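Local coordinates for protein GTP cyclohydrolase 1 type 2 homolog (Staphylococcus aureus subsp. aureus, PDB 3LNL) that is of unknown function but belongs to the NIF3 family, binds zinc at a dinuclear centre and forms a toroidal homohexamer capped by PII-like domains, at residues D27-L32 and H102-V107. The protein carries 2 engineered substitutions. Residues are numbered along the deposited sequence; the frame is centred on the assembly and turned at random.
Sequences DNVGLL and HTNLDV. With ZN (zinc ion), chain G.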
loop_
_atom_site.group_PDB
_atom_site.type_symbol
_atom_site.label_atom_id
_atom_site.label_comp_id
_atom_site.label_asym_id
_atom_site.label_seq_id
_atom_site.Cartn_x
_atom_site.Cartn_y
_atom_site.Cartn_z
ATOM N N ASP B 27 -18.167 6.974 -2.521
ATOM C CA ASP B 27 -19.602 6.775 -2.580
ATOM C C ASP B 27 -20.040 6.584 -4.048
ATOM O O ASP B 27 -19.238 6.782 -4.989
ATOM C CB ASP B 27 -20.292 7.999 -1.976
ATOM C CG ASP B 27 -21.658 7.719 -1.437
ATOM O OD1 ASP B 27 -22.197 6.606 -1.596
ATOM O OD2 ASP B 27 -22.231 8.690 -0.850
ATOM N N ASN B 28 -21.274 6.142 -4.226
ATOM C CA ASN B 28 -21.867 5.971 -5.535
ATOM C C ASN B 28 -23.169 6.744 -5.595
ATOM O O ASN B 28 -24.200 6.271 -5.109
ATOM C CB ASN B 28 -22.069 4.497 -5.803
ATOM C CG ASN B 28 -22.339 4.212 -7.273
ATOM O OD1 ASN B 28 -21.833 4.910 -8.124
ATOM N ND2 ASN B 28 -23.182 3.225 -7.561
ATOM N N VAL B 29 -23.127 7.955 -6.160
ATOM C CA VAL B 29 -24.279 8.872 -6.101
ATOM C C VAL B 29 -24.736 9.337 -7.460
ATOM O O VAL B 29 -24.020 9.186 -8.467
ATOM C CB VAL B 29 -24.048 10.090 -5.151
ATOM C CG1 VAL B 29 -23.873 9.625 -3.683
ATOM C CG2 VAL B 29 -22.871 10.938 -5.584
ATOM N N GLY B 30 -25.955 9.854 -7.518
ATOM C CA GLY B 30 -26.490 10.352 -8.759
ATOM C C GLY B 30 -27.436 9.379 -9.416
ATOM O O GLY B 30 -28.078 8.564 -8.741
ATOM N N LEU B 31 -27.560 9.476 -10.736
ATOM C CA LEU B 31 -28.482 8.570 -11.485
ATOM C C LEU B 31 -27.807 7.206 -11.560
ATOM O O LEU B 31 -26.833 7.061 -12.260
ATOM C CB LEU B 31 -28.765 9.105 -12.895
ATOM C CG LEU B 31 -29.728 8.271 -13.738
ATOM C CD1 LEU B 31 -31.079 8.190 -13.059
ATOM C CD2 LEU B 31 -29.830 8.817 -15.188
ATOM N N LEU B 32 -28.293 6.227 -10.810
ATOM C CA LEU B 32 -27.657 4.906 -10.784
ATOM C C LEU B 32 -28.277 4.005 -11.840
ATOM O O LEU B 32 -27.611 3.141 -12.407
ATOM C CB LEU B 32 -27.820 4.241 -9.415
ATOM C CG LEU B 32 -27.122 4.987 -8.235
ATOM C CD1 LEU B 32 -26.985 4.105 -6.953
ATOM C CD2 LEU B 32 -25.736 5.557 -8.703
ATOM N N HIS B 102 -26.784 10.156 -1.504
ATOM C CA HIS B 102 -26.249 9.472 -0.356
ATOM C C HIS B 102 -25.430 10.405 0.525
ATOM O O HIS B 102 -26.021 11.289 1.149
ATOM C CB HIS B 102 -25.496 8.210 -0.735
ATOM C CG HIS B 102 -25.196 7.341 0.435
ATOM N ND1 HIS B 102 -24.039 6.588 0.532
ATOM C CD2 HIS B 102 -25.881 7.148 1.590
ATOM C CE1 HIS B 102 -24.044 5.943 1.695
ATOM N NE2 HIS B 102 -25.140 6.276 2.362
ATOM N N THR B 103 -24.095 10.295 0.540
ATOM C CA THR B 103 -23.347 11.102 1.491
ATOM C C THR B 103 -23.445 12.613 1.174
ATOM O O THR B 103 -23.314 13.389 2.085
ATOM C CB THR B 103 -21.893 10.650 1.699
ATOM O OG1 THR B 103 -21.179 10.697 0.463
ATOM C CG2 THR B 103 -21.829 9.218 2.322
ATOM N N ASN B 104 -23.715 13.037 -0.074
ATOM C CA ASN B 104 -24.099 14.450 -0.303
ATOM C C ASN B 104 -25.265 14.939 0.561
ATOM O O ASN B 104 -25.272 16.073 1.047
ATOM C CB ASN B 104 -24.273 14.834 -1.807
ATOM C CG ASN B 104 -25.236 13.935 -2.548
ATOM O OD1 ASN B 104 -25.290 12.707 -2.311
ATOM N ND2 ASN B 104 -26.045 14.545 -3.441
ATOM N N LEU B 105 -26.229 14.077 0.817
ATOM C CA LEU B 105 -27.328 14.453 1.706
ATOM C C LEU B 105 -26.945 14.345 3.184
ATOM O O LEU B 105 -27.486 15.091 3.987
ATOM C CB LEU B 105 -28.566 13.603 1.396
ATOM C CG LEU B 105 -29.884 14.094 1.971
ATOM C CD1 LEU B 105 -30.376 15.369 1.252
ATOM C CD2 LEU B 105 -30.890 12.899 1.840
ATOM N N ASP B 106 -26.018 13.437 3.539
ATOM C CA ASP B 106 -25.498 13.346 4.923
ATOM C C ASP B 106 -24.771 14.611 5.353
ATOM O O ASP B 106 -24.766 14.937 6.542
ATOM C CB ASP B 106 -24.570 12.127 5.129
ATOM C CG ASP B 106 -25.347 10.813 5.172
ATOM O OD1 ASP B 106 -26.355 10.798 5.937
ATOM O OD2 ASP B 106 -24.954 9.825 4.465
ATOM N N VAL B 107 -24.163 15.316 4.395
ATOM C CA VAL B 107 -23.335 16.467 4.708
ATOM C C VAL B 107 -23.973 17.815 4.364
ATOM O O VAL B 107 -23.400 18.881 4.606
ATOM C CB VAL B 107 -21.965 16.386 4.033
ATOM C CG1 VAL B 107 -21.230 15.045 4.400
ATOM C CG2 VAL B 107 -22.075 16.654 2.488
HETATM ZN ZN ZN G . -26.528 8.622 5.663
HETATM O O HOH W 1 -25.943 6.765 4.909
HETATM O O HOH W 2 -25.058 7.927 7.133
#
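D27 carries its carboxylate across to H102, the N-cap residue, and T103, the first residue of helix 103-106. With CG anti to the backbone N (chi1 -155°), the carboxylate points toward 102-107 and meets the T103 side chain tip to tip. OD1 takes the ND1 proton of H102 at 2.8 Å, a nearly straight bond in the imidazole plane, on the oxygen's syn side; the amide of N28 reaches the same OD1 from the opposite face of the carboxylate. OD2 is gripped twice, by T103 OG1 at 2.6 Å on its anti side and by T103 N at 2.8 Å. Four donors fix the carboxylate's rotation, and with ND1 donating to D27, NE2 of H102 faces a zinc-bound water 2.7 Å away. This is a His-carboxylate pair in the second shell of the NIF3 dinuclear zinc site: D106, one helical turn further on, chelates one of the two zincs through both oxygens, with H68 and E333 completing that ion's protein ligands. N28 points its CB away from 102-107, and its ND2 bonds to I72 O and to T77 O of a second subunit. V29 lays CG1 against H102 CB and N104 OD1, 3.7 Å from each, while N104 ND2 is held by V18 O. G30-L32 is the outermost strand of this chain's sheet, antiparallel to 97-100, which ends just before H102, and L32 bonds through its backbone to that second subunit.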